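Local coordinates for WYL1 (Ruminococcus sp., PDB 6OAW), which is a WYL-domain accessory protein of the type VI-D CRISPR-Cas system, where it plays a modulatory role that probably bears on the RNA-guided effector, at residues B[229-233]-B[234-238]; B[174-177]-B[178-181]; B[354-357]-B[358-361]; B[75-78]-B[79-82]. All coordinates share one frame; numbering follows the deposited sequence. Where two conformers were deposited one is given.

In the fold
From the N terminus, contact 4 (75-82) comes first, closing tight turns in the long loop between helices 55-71 and 92-96 and resting on helix 186-199. Contact 2 (174-181) follows, where the loop after helix 161-172 enters helix 177-184. Contact 1 (229-238) closes the hairpin of strands 219-230 and 237-243, and it meets contact 2 directly: Asn237 ND2 lies 2.7 Å from Glu181 OE1. Contact 3 (354-361) ends helix 350-357 in the C-terminal part, its centre about 43 Å from that of contact 4. All four are local and run in series, none enclosing or crossing another; contacts 1 and 3 both touch the second subunit.

Contact 1. Residues B[229-233]-B[234-238]; sequences VSDEY and KMYNY
With chi1 at 56°, the CG of Asp231 sits between its own backbone N and carbonyl carbon, and the carboxylate swings across the hairpin loop toward the backbone amides of Met235 (a selenomethionine) and Tyr236. Each oxygen takes one of them from its syn side: Met235 N reaches OD1 at 3.0 Å, and Tyr236 N reaches OD2 at 2.8 Å, both about 25° out of the carboxylate plane. Two bonds in this fork hold the carboxylate from turning, and a water between Asp231 OD2 and Tyr238 OH adds a third link. The backbone closes in a type I turn, Lys234 N donating to Asp231 O, while Asp231 N returns a bond to Tyr236 O. Flanking the turn, Val229 and Tyr238 form a hydrogen-bonded antiparallel pair, with Tyr238 N 2.7 Å from Val229 O. Ser230 faces Asn237 in the next, non-hydrogen-bonded pair, where Ser230 OG donates to Asn237 OD1 at 3.1 Å from well above the amide plane. Asn237 ND2 turns to Glu181 and Cys178, so the hairpin of strands 219-230 and 237-243 leans on helix 177-184; Tyr238 packs against strand 253-258, and the loop meets the second subunit.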
loop_
_atom_site.group_PDB
_atom_site.type_symbol
_atom_site.label_atom_id
_atom_site.label_comp_id
_atom_site.label_asym_id
_atom_site.label_seq_id
_atom_site.Cartn_x
_atom_site.Cartn_y
_atom_site.Cartn_z
ATOM N N VAL B 229 16.471 -4.630 -8.204
ATOM C CA VAL B 229 15.166 -4.068 -8.657
ATOM C C VAL B 229 14.072 -4.680 -7.804
ATOM O O VAL B 229 14.290 -5.754 -7.239
ATOM C CB VAL B 229 14.884 -4.339 -10.143
ATOM C CG1 VAL B 229 15.955 -3.744 -11.042
ATOM C CG2 VAL B 229 14.697 -5.832 -10.394
ATOM N N SER B 230 12.940 -3.997 -7.758
ATOM C CA SER B 230 11.640 -4.505 -7.262
ATOM C C SER B 230 10.863 -5.021 -8.451
ATOM O O SER B 230 10.988 -4.387 -9.506
ATOM C CB SER B 230 10.832 -3.409 -6.637
ATOM O OG SER B 230 11.324 -3.110 -5.358
ATOM N N ASP B 231 9.971 -5.980 -8.244
ATOM C CA ASP B 231 8.858 -6.210 -9.202
ATOM C C ASP B 231 7.947 -4.979 -9.228
ATOM O O ASP B 231 7.949 -4.209 -8.272
ATOM C CB ASP B 231 8.040 -7.460 -8.872
ATOM C CG ASP B 231 7.478 -7.473 -7.464
ATOM O OD1 ASP B 231 6.445 -6.754 -7.212
ATOM O OD2 ASP B 231 8.079 -8.179 -6.617
ATOM N N GLU B 232 7.100 -4.894 -10.236
ATOM C CA GLU B 232 6.223 -3.725 -10.463
ATOM C C GLU B 232 5.153 -3.647 -9.365
ATOM O O GLU B 232 4.522 -2.618 -9.316
ATOM C CB GLU B 232 5.509 -3.825 -11.812
ATOM C CG GLU B 232 6.419 -3.796 -13.010
ATOM C CD GLU B 232 5.646 -3.748 -14.319
ATOM O OE1 GLU B 232 4.686 -4.570 -14.487
ATOM O OE2 GLU B 232 5.949 -2.833 -15.123
ATOM N N TYR B 233 4.900 -4.712 -8.589
ATOM C CA TYR B 233 3.829 -4.716 -7.558
ATOM C C TYR B 233 4.427 -4.444 -6.175
ATOM O O TYR B 233 3.724 -4.546 -5.201
ATOM C CB TYR B 233 2.986 -5.985 -7.686
ATOM C CG TYR B 233 2.182 -5.942 -8.960
ATOM C CD1 TYR B 233 2.735 -6.375 -10.155
ATOM C CD2 TYR B 233 0.906 -5.393 -8.992
ATOM C CE1 TYR B 233 2.037 -6.305 -11.351
ATOM C CE2 TYR B 233 0.198 -5.292 -10.185
ATOM C CZ TYR B 233 0.791 -5.702 -11.367
ATOM O OH TYR B 233 0.093 -5.641 -12.532
ATOM N N LYS B 234 5.702 -4.093 -6.110
ATOM C CA LYS B 234 6.363 -3.650 -4.863
ATOM C C LYS B 234 6.331 -4.775 -3.835
ATOM O O LYS B 234 6.235 -4.431 -2.655
ATOM C CB LYS B 234 5.683 -2.381 -4.322
ATOM C CG LYS B 234 5.817 -1.171 -5.222
ATOM C CD LYS B 234 5.050 0.029 -4.698
ATOM C CE LYS B 234 5.287 1.274 -5.534
ATOM N NZ LYS B 234 4.892 2.517 -4.812
HETATM N N MSE B 235 6.453 -6.038 -4.264
HETATM C CA MSE B 235 6.424 -7.234 -3.356
HETATM C C MSE B 235 7.853 -7.636 -2.969
HETATM O O MSE B 235 8.138 -7.644 -1.767
HETATM C CB MSE B 235 5.652 -8.401 -3.980
HETATM C CG MSE B 235 4.182 -8.116 -4.273
HETATM SE SE MSE B 235 3.048 -7.840 -2.676
HETATM C CE MSE B 235 2.630 -5.921 -2.469
ATOM N N TYR B 236 8.734 -7.942 -3.922
ATOM C CA TYR B 236 10.075 -8.508 -3.626
ATOM C C TYR B 236 11.172 -7.721 -4.324
ATOM O O TYR B 236 10.905 -7.118 -5.370
ATOM C CB TYR B 236 10.109 -9.991 -4.017
ATOM C CG TYR B 236 9.102 -10.809 -3.250
ATOM C CD1 TYR B 236 9.238 -10.996 -1.879
ATOM C CD2 TYR B 236 7.954 -11.296 -3.868
ATOM C CE1 TYR B 236 8.287 -11.693 -1.142
ATOM C CE2 TYR B 236 6.991 -11.991 -3.145
ATOM C CZ TYR B 236 7.168 -12.211 -1.786
ATOM O OH TYR B 236 6.225 -12.897 -1.071
ATOM N N ASN B 237 12.367 -7.721 -3.725
ATOM C CA ASN B 237 13.608 -7.193 -4.324
ATOM C C ASN B 237 14.424 -8.350 -4.907
ATOM O O ASN B 237 14.555 -9.397 -4.256
ATOM C CB ASN B 237 14.426 -6.388 -3.322
ATOM C CG ASN B 237 13.630 -5.238 -2.754
ATOM O OD1 ASN B 237 13.480 -4.200 -3.403
ATOM N ND2 ASN B 237 13.069 -5.449 -1.573
ATOM N N TYR B 238 15.004 -8.122 -6.085
ATOM C CA TYR B 238 15.845 -9.092 -6.833
ATOM C C TYR B 238 17.201 -8.445 -7.127
ATOM O O TYR B 238 17.258 -7.275 -7.522
ATOM C CB TYR B 238 15.143 -9.507 -8.126
ATOM C CG TYR B 238 13.832 -10.223 -7.949
ATOM C CD1 TYR B 238 12.674 -9.493 -7.740
ATOM C CD2 TYR B 238 13.743 -11.608 -7.940
ATOM C CE1 TYR B 238 11.453 -10.113 -7.559
ATOM C CE2 TYR B 238 12.516 -12.247 -7.786
ATOM C CZ TYR B 238 11.366 -11.498 -7.571
ATOM O OH TYR B 238 10.119 -12.037 -7.405
HETATM O O HOH W 1 7.883 -10.478 -7.587
#

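Contact 2. Residues B[174-177]-B[178-181]; sequences LLSD and CERE
The backbone passes from extended at Leu175 and Ser176 into helical geometry at Asp177, and Arg180 N and Glu181 N close the first turn onto Ser176 O and Asp177 O. Ser176 is the N-cap. Its OG, set between its backbone N and carbonyl carbon (chi1 75°), accepts from Glu179 N at 3.2 Å. Glu179 reaches back the other way: its OE1 takes Ser176 N at 3.0 Å on the anti lone pair and also accepts from Ser176 OG, which comes from above the carboxylate plane. Two donors thus fix one oxygen, and Leu175 CD2 lies against that same oxygen at 3.6 Å, its side chain crossing that of Glu179 at about a right angle.

Arg180 folds back along the helix start, bent at chi3, with its CG 3.6 Å from Leu175 CB. Its NH1 gives Leu175 O a 2.9 Å bond lying in the guanidinium plane. NH1 and NH2 also form an end-on salt bridge with the single atom Asp177 OD1, with the carboxylate and guanidinium planes almost perpendicular (88°). NH2 approaches from above the carboxylate, whereas NH1 meets the anti lone pair. Beyond the segments, Arg180 NE pairs with Asp39, so the guanidinium serves two acids, which would probably reinforce its positive charge. The reciprocal Ser176-Glu179 bonds make a capping box, the classic way to satisfy the first-turn amides that have no helical carbonyl partner, here at the N terminus of helix 177-184.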
loop_
_atom_site.group_PDB
_atom_site.type_symbol
_atom_site.label_atom_id
_atom_site.label_comp_id
_atom_site.label_asym_id
_atom_site.label_seq_id
_atom_site.Cartn_x
_atom_site.Cartn_y
_atom_site.Cartn_z
ATOM N N LEU B 174 4.254 1.311 7.448
ATOM C CA LEU B 174 3.474 1.929 6.336
ATOM C C LEU B 174 4.180 1.705 4.992
ATOM O O LEU B 174 3.564 1.934 3.931
ATOM C CB LEU B 174 3.263 3.433 6.613
ATOM C CG LEU B 174 2.314 3.756 7.782
ATOM C CD1 LEU B 174 2.245 5.254 8.052
ATOM C CD2 LEU B 174 0.919 3.180 7.578
ATOM N N LEU B 175 5.452 1.335 5.013
ATOM C CA LEU B 175 6.244 1.137 3.776
ATOM C C LEU B 175 5.670 -0.038 2.985
ATOM O O LEU B 175 5.092 -0.969 3.619
ATOM C CB LEU B 175 7.697 0.845 4.143
ATOM C CG LEU B 175 8.450 1.997 4.785
ATOM C CD1 LEU B 175 9.820 1.525 5.251
ATOM C CD2 LEU B 175 8.575 3.157 3.800
ATOM N N SER B 176 5.911 -0.054 1.679
ATOM C CA SER B 176 5.574 -1.221 0.812
ATOM C C SER B 176 6.370 -2.459 1.262
ATOM O O SER B 176 7.426 -2.295 1.917
ATOM C CB SER B 176 5.845 -0.881 -0.625
ATOM O OG SER B 176 7.245 -0.887 -0.868
ATOM N N ASP B 177 5.920 -3.658 0.888
ATOM C CA ASP B 177 6.639 -4.918 1.187
ATOM C C ASP B 177 8.105 -4.795 0.753
ATOM O O ASP B 177 8.978 -5.088 1.587
ATOM C CB ASP B 177 5.916 -6.135 0.574
ATOM C CG ASP B 177 4.546 -6.411 1.198
ATOM O OD1 ASP B 177 4.181 -5.716 2.162
ATOM O OD2 ASP B 177 3.825 -7.305 0.706
ATOM N N CYS B 178 8.380 -4.343 -0.475
ATOM C CA CYS B 178 9.750 -4.294 -1.034
ATOM C C CYS B 178 10.581 -3.266 -0.271
ATOM O O CYS B 178 11.804 -3.525 -0.070
ATOM C CB CYS B 178 9.781 -4.091 -2.549
ATOM S SG CYS B 178 9.319 -2.448 -3.172
ATOM N N GLU B 179 9.976 -2.164 0.174
ATOM C CA GLU B 179 10.733 -1.172 0.978
ATOM C C GLU B 179 11.106 -1.805 2.315
ATOM O O GLU B 179 12.269 -1.703 2.685
ATOM C CB GLU B 179 9.958 0.134 1.160
ATOM C CG GLU B 179 10.073 1.067 -0.039
ATOM C CD GLU B 179 9.005 2.153 -0.061
ATOM O OE1 GLU B 179 7.877 1.931 0.466
ATOM O OE2 GLU B 179 9.316 3.247 -0.559
ATOM N N ARG B 180 10.165 -2.459 2.993
ATOM C CA ARG B 180 10.447 -3.039 4.330
ATOM C C ARG B 180 11.552 -4.077 4.180
ATOM O O ARG B 180 12.441 -4.106 5.039
ATOM C CB ARG B 180 9.193 -3.618 4.987
ATOM C CG ARG B 180 8.161 -2.545 5.301
ATOM C CD ARG B 180 7.018 -3.006 6.162
ATOM N NE ARG B 180 6.567 -4.356 5.865
ATOM C CZ ARG B 180 5.679 -4.709 4.932
ATOM N NH1 ARG B 180 5.124 -3.807 4.137
ATOM N NH2 ARG B 180 5.384 -5.988 4.778
ATOM N N GLU B 181 11.522 -4.832 3.087
ATOM C CA GLU B 181 12.499 -5.917 2.835
ATOM C C GLU B 181 13.906 -5.325 2.669
ATOM O O GLU B 181 14.877 -5.957 3.124
ATOM C CB GLU B 181 12.048 -6.736 1.623
ATOM C CG GLU B 181 12.820 -8.024 1.485
ATOM C CD GLU B 181 12.680 -8.699 0.134
ATOM O OE1 GLU B 181 13.002 -8.049 -0.914
ATOM O OE2 GLU B 181 12.216 -9.846 0.143
#

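Contact 3. Residues B[354-357]-B[358-361]; sequences KYYF and NKFG
Lys359 curls back over the helix end, and its NZ donates to Tyr356 O at 2.9 Å and also makes an off-centre cation-pi contact with the Tyr356 ring, 4.8 Å from the centroid. The setting is the C-terminal end of helix 350-357, where a type I turn from Phe357 to Phe360 leads out and an aromatic cluster of Tyr356, Phe357 and Phe360 forms. Lys359 starts with CG between its backbone N and carbonyl carbon (chi1 57°), runs extended, and bends only at chi4, which brings the ammonium onto the carbonyl. A water accepts from the same NZ and lies within reach of Tyr355 O.

In the cluster, the edge of Phe357 is directed at the face of Phe360, with the planes at 70° and CD1 of Phe357 3.5 Å above the centre of the Phe360 ring. Phe360 also meets Tyr356 obliquely, its CZ 3.5 Å from Tyr356 CE2. A serine in place of Phe360 would probably leave the edge of Phe357 without the face it points at and take from Tyr356 its neighbour at CE2. Phe346 gives Phe357 a further edge-to-face partner, and Tyr356 OH is bonded to Ile325 O. Lys359 and Asn358 also pack against Asn358 and Lys359, respectively, of the second subunit, so this helix end lies at the dimer contact. Within the turn, Phe360 N donates to Phe357 O at 3.0 Å.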
loop_
_atom_site.group_PDB
_atom_site.type_symbol
_atom_site.label_atom_id
_atom_site.label_comp_id
_atom_site.label_asym_id
_atom_site.label_seq_id
_atom_site.Cartn_x
_atom_site.Cartn_y
_atom_site.Cartn_z
ATOM N N LYS B 354 0.213 -20.417 -16.179
ATOM C CA LYS B 354 -0.530 -21.227 -15.180
ATOM C C LYS B 354 -0.995 -20.326 -14.017
ATOM O O LYS B 354 -2.195 -20.351 -13.645
ATOM C CB LYS B 354 0.448 -22.279 -14.655
ATOM C CG LYS B 354 -0.035 -23.688 -14.478
ATOM C CD LYS B 354 0.491 -24.315 -13.214
ATOM C CE LYS B 354 1.988 -24.494 -13.177
ATOM N NZ LYS B 354 2.469 -24.534 -11.777
ATOM N N TYR B 355 -0.088 -19.525 -13.444
ATOM C CA TYR B 355 -0.426 -18.612 -12.318
ATOM C C TYR B 355 -1.429 -17.554 -12.798
ATOM O O TYR B 355 -2.184 -17.045 -11.976
ATOM C CB TYR B 355 0.784 -17.919 -11.677
ATOM C CG TYR B 355 1.752 -18.805 -10.937
ATOM C CD1 TYR B 355 1.396 -20.073 -10.510
ATOM C CD2 TYR B 355 3.015 -18.349 -10.615
ATOM C CE1 TYR B 355 2.278 -20.863 -9.788
ATOM C CE2 TYR B 355 3.914 -19.129 -9.913
ATOM C CZ TYR B 355 3.541 -20.390 -9.497
ATOM O OH TYR B 355 4.416 -21.151 -8.776
ATOM N N TYR B 356 -1.514 -17.275 -14.097
ATOM C CA TYR B 356 -2.486 -16.268 -14.585
ATOM C C TYR B 356 -3.864 -16.885 -14.840
ATOM O O TYR B 356 -4.887 -16.283 -14.454
ATOM C CB TYR B 356 -2.009 -15.610 -15.865
ATOM C CG TYR B 356 -2.865 -14.452 -16.273
ATOM C CD1 TYR B 356 -2.842 -13.262 -15.570
ATOM C CD2 TYR B 356 -3.762 -14.563 -17.323
ATOM C CE1 TYR B 356 -3.631 -12.193 -15.951
ATOM C CE2 TYR B 356 -4.583 -13.510 -17.690
ATOM C CZ TYR B 356 -4.504 -12.313 -17.015
ATOM O OH TYR B 356 -5.293 -11.254 -17.384
ATOM N N PHE B 357 -3.895 -18.035 -15.521
ATOM C CA PHE B 357 -5.161 -18.622 -16.007
ATOM C C PHE B 357 -5.743 -19.620 -14.994
ATOM O O PHE B 357 -6.859 -20.085 -15.239
ATOM C CB PHE B 357 -4.965 -19.192 -17.400
ATOM C CG PHE B 357 -4.791 -18.143 -18.456
ATOM C CD1 PHE B 357 -5.833 -17.292 -18.771
ATOM C CD2 PHE B 357 -3.596 -18.029 -19.156
ATOM C CE1 PHE B 357 -5.669 -16.350 -19.775
ATOM C CE2 PHE B 357 -3.431 -17.063 -20.131
ATOM C CZ PHE B 357 -4.472 -16.238 -20.450
ATOM N N ASN B 358 -5.061 -19.907 -13.885
ATOM C CA ASN B 358 -5.616 -20.834 -12.866
ATOM C C ASN B 358 -6.956 -20.314 -12.315
ATOM O O ASN B 358 -7.739 -21.162 -11.870
ATOM C CB ASN B 358 -4.627 -21.152 -11.743
ATOM C CG ASN B 358 -4.157 -19.952 -10.951
ATOM O OD1 ASN B 358 -4.696 -18.857 -11.116
ATOM N ND2 ASN B 358 -3.185 -20.181 -10.079
ATOM N N LYS B 359 -7.237 -19.001 -12.359
ATOM C CA LYS B 359 -8.526 -18.439 -11.884
ATOM C C LYS B 359 -9.542 -18.263 -13.016
ATOM O O LYS B 359 -10.604 -17.757 -12.760
ATOM C CB LYS B 359 -8.308 -17.108 -11.174
ATOM C CG LYS B 359 -7.594 -16.048 -12.008
ATOM C CD LYS B 359 -7.469 -14.742 -11.343
ATOM C CE LYS B 359 -6.545 -13.835 -12.106
ATOM N NZ LYS B 359 -5.212 -14.455 -12.246
ATOM N N PHE B 360 -9.285 -18.698 -14.239
ATOM C CA PHE B 360 -10.182 -18.382 -15.385
ATOM C C PHE B 360 -11.208 -19.483 -15.630
ATOM O O PHE B 360 -12.147 -19.207 -16.338
ATOM C CB PHE B 360 -9.357 -18.167 -16.646
ATOM C CG PHE B 360 -8.900 -16.757 -16.873
ATOM C CD1 PHE B 360 -8.007 -16.144 -16.005
ATOM C CD2 PHE B 360 -9.324 -16.056 -17.990
ATOM C CE1 PHE B 360 -7.565 -14.851 -16.253
ATOM C CE2 PHE B 360 -8.908 -14.758 -18.206
ATOM C CZ PHE B 360 -8.025 -14.158 -17.341
ATOM N N GLY B 361 -10.992 -20.702 -15.125
ATOM C CA GLY B 361 -11.840 -21.860 -15.431
ATOM C C GLY B 361 -12.077 -21.992 -16.922
ATOM O O GLY B 361 -11.102 -21.978 -17.657
HETATM O O HOH W 2 -4.595 -16.206 -10.217
#

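Contact 4. Residues B[75-78]-B[79-82]; sequences SDDN and YKYI
Two backbone hydrogen bonds join the segments, each spanning three residues: Lys80 N to Asp77 O and Tyr81 N to Asn78 O, both 3.1 Å long. The i to i+3 spacing is that of the short 3-10 segment here. A type I turn from Ser75 to Asn78 leads into it.

Charge contributes loosely. The side chains of Asp77 and Lys80 cross at a slant, and their salt bridge is long, with OD2 and NZ 3.9 Å apart; the nearer touch is made by Lys80 CE, 3.4 Å from Asp77 OD2.

Apolar and aromatic contacts do more of the packing. With chi1 at 70°, Tyr79 swings its ring back over the preceding residues and sets CE1 3.4 Å from Asp77 CB. Lys80 runs between two rings: its CG lies above one face of Tyr79, offset toward the rim, and its CB sits 3.6 Å over the centre of the Tyr81 ring. Were Lys80 an alanine, Asp77 would probably lose its loose ionic mate and the Tyr79 face its methylene cover.

The turns sit in the loop between helices 55-71 and 92-96, against helix 186-199: Tyr79 OH is bonded to Glu194, Tyr81 packs on Ile190, and Asn193 ND2 holds the carbonyls of Lys80 and Ile82.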
loop_
_atom_site.group_PDB
_atom_site.type_symbol
_atom_site.label_atom_id
_atom_site.label_comp_id
_atom_site.label_asym_id
_atom_site.label_seq_id
_atom_site.Cartn_x
_atom_site.Cartn_y
_atom_site.Cartn_z
ATOM N N SER B 75 26.791 11.725 2.583
ATOM C CA SER B 75 28.153 11.203 2.813
ATOM C C SER B 75 28.863 10.996 1.467
ATOM O O SER B 75 28.177 10.818 0.428
ATOM C CB SER B 75 28.073 9.948 3.649
ATOM O OG SER B 75 29.134 9.064 3.358
ATOM N N ASP B 76 30.195 11.008 1.491
ATOM C CA ASP B 76 31.071 10.720 0.325
ATOM C C ASP B 76 30.783 9.309 -0.193
ATOM O O ASP B 76 30.980 9.080 -1.399
ATOM C CB ASP B 76 32.552 10.866 0.688
ATOM C CG ASP B 76 33.053 12.298 0.549
ATOM O OD1 ASP B 76 32.205 13.210 0.508
ATOM O OD2 ASP B 76 34.280 12.485 0.447
ATOM N N ASP B 77 30.355 8.411 0.695
ATOM C CA ASP B 77 30.160 6.975 0.383
ATOM C C ASP B 77 28.655 6.646 0.489
ATOM O O ASP B 77 28.316 5.515 0.894
ATOM C CB ASP B 77 31.123 6.115 1.223
ATOM C CG ASP B 77 30.864 6.160 2.720
ATOM O OD1 ASP B 77 29.999 6.929 3.124
ATOM O OD2 ASP B 77 31.514 5.408 3.464
ATOM N N ASN B 78 27.780 7.565 0.063
ATOM C CA ASN B 78 26.307 7.355 0.044
ATOM C C ASN B 78 25.912 6.375 -1.073
ATOM O O ASN B 78 24.756 5.895 -1.035
ATOM C CB ASN B 78 25.503 8.657 -0.029
ATOM C CG ASN B 78 25.689 9.467 -1.294
ATOM O OD1 ASN B 78 26.293 9.014 -2.260
ATOM N ND2 ASN B 78 25.207 10.701 -1.269
ATOM N N TYR B 79 26.825 6.074 -2.007
ATOM C CA TYR B 79 26.683 4.945 -2.968
ATOM C C TYR B 79 26.381 3.641 -2.206
ATOM O O TYR B 79 25.730 2.756 -2.778
ATOM C CB TYR B 79 27.918 4.775 -3.859
ATOM C CG TYR B 79 29.155 4.276 -3.160
ATOM C CD1 TYR B 79 29.995 5.162 -2.513
ATOM C CD2 TYR B 79 29.498 2.935 -3.144
ATOM C CE1 TYR B 79 31.148 4.736 -1.872
ATOM C CE2 TYR B 79 30.646 2.491 -2.506
ATOM C CZ TYR B 79 31.476 3.397 -1.865
ATOM O OH TYR B 79 32.614 3.020 -1.213
ATOM N N LYS B 80 26.782 3.551 -0.937
ATOM C CA LYS B 80 26.634 2.319 -0.123
ATOM C C LYS B 80 25.162 2.083 0.211
ATOM O O LYS B 80 24.824 0.933 0.502
ATOM C CB LYS B 80 27.475 2.392 1.157
ATOM C CG LYS B 80 28.971 2.291 0.916
ATOM C CD LYS B 80 29.806 2.110 2.169
ATOM C CE LYS B 80 31.283 2.350 1.921
ATOM N NZ LYS B 80 32.112 1.557 2.859
ATOM N N TYR B 81 24.332 3.119 0.165
ATOM C CA TYR B 81 22.970 3.116 0.756
ATOM C C TYR B 81 21.927 3.349 -0.334
ATOM O O TYR B 81 20.784 3.618 -0.001
ATOM C CB TYR B 81 22.908 4.133 1.905
ATOM C CG TYR B 81 24.033 3.927 2.882
ATOM C CD1 TYR B 81 24.066 2.799 3.668
ATOM C CD2 TYR B 81 25.107 4.796 2.948
ATOM C CE1 TYR B 81 25.124 2.549 4.520
ATOM C CE2 TYR B 81 26.167 4.573 3.811
ATOM C CZ TYR B 81 26.169 3.447 4.602
ATOM O OH TYR B 81 27.206 3.191 5.440
ATOM N N ILE B 82 22.316 3.256 -1.599
ATOM C CA ILE B 82 21.363 3.358 -2.733
ATOM C C ILE B 82 20.272 2.302 -2.508
ATOM O O ILE B 82 20.594 1.120 -2.326
ATOM C CB ILE B 82 22.107 3.184 -4.078
ATOM C CG1 ILE B 82 22.932 4.436 -4.420
ATOM C CG2 ILE B 82 21.147 2.774 -5.207
ATOM C CD1 ILE B 82 23.934 4.224 -5.564
#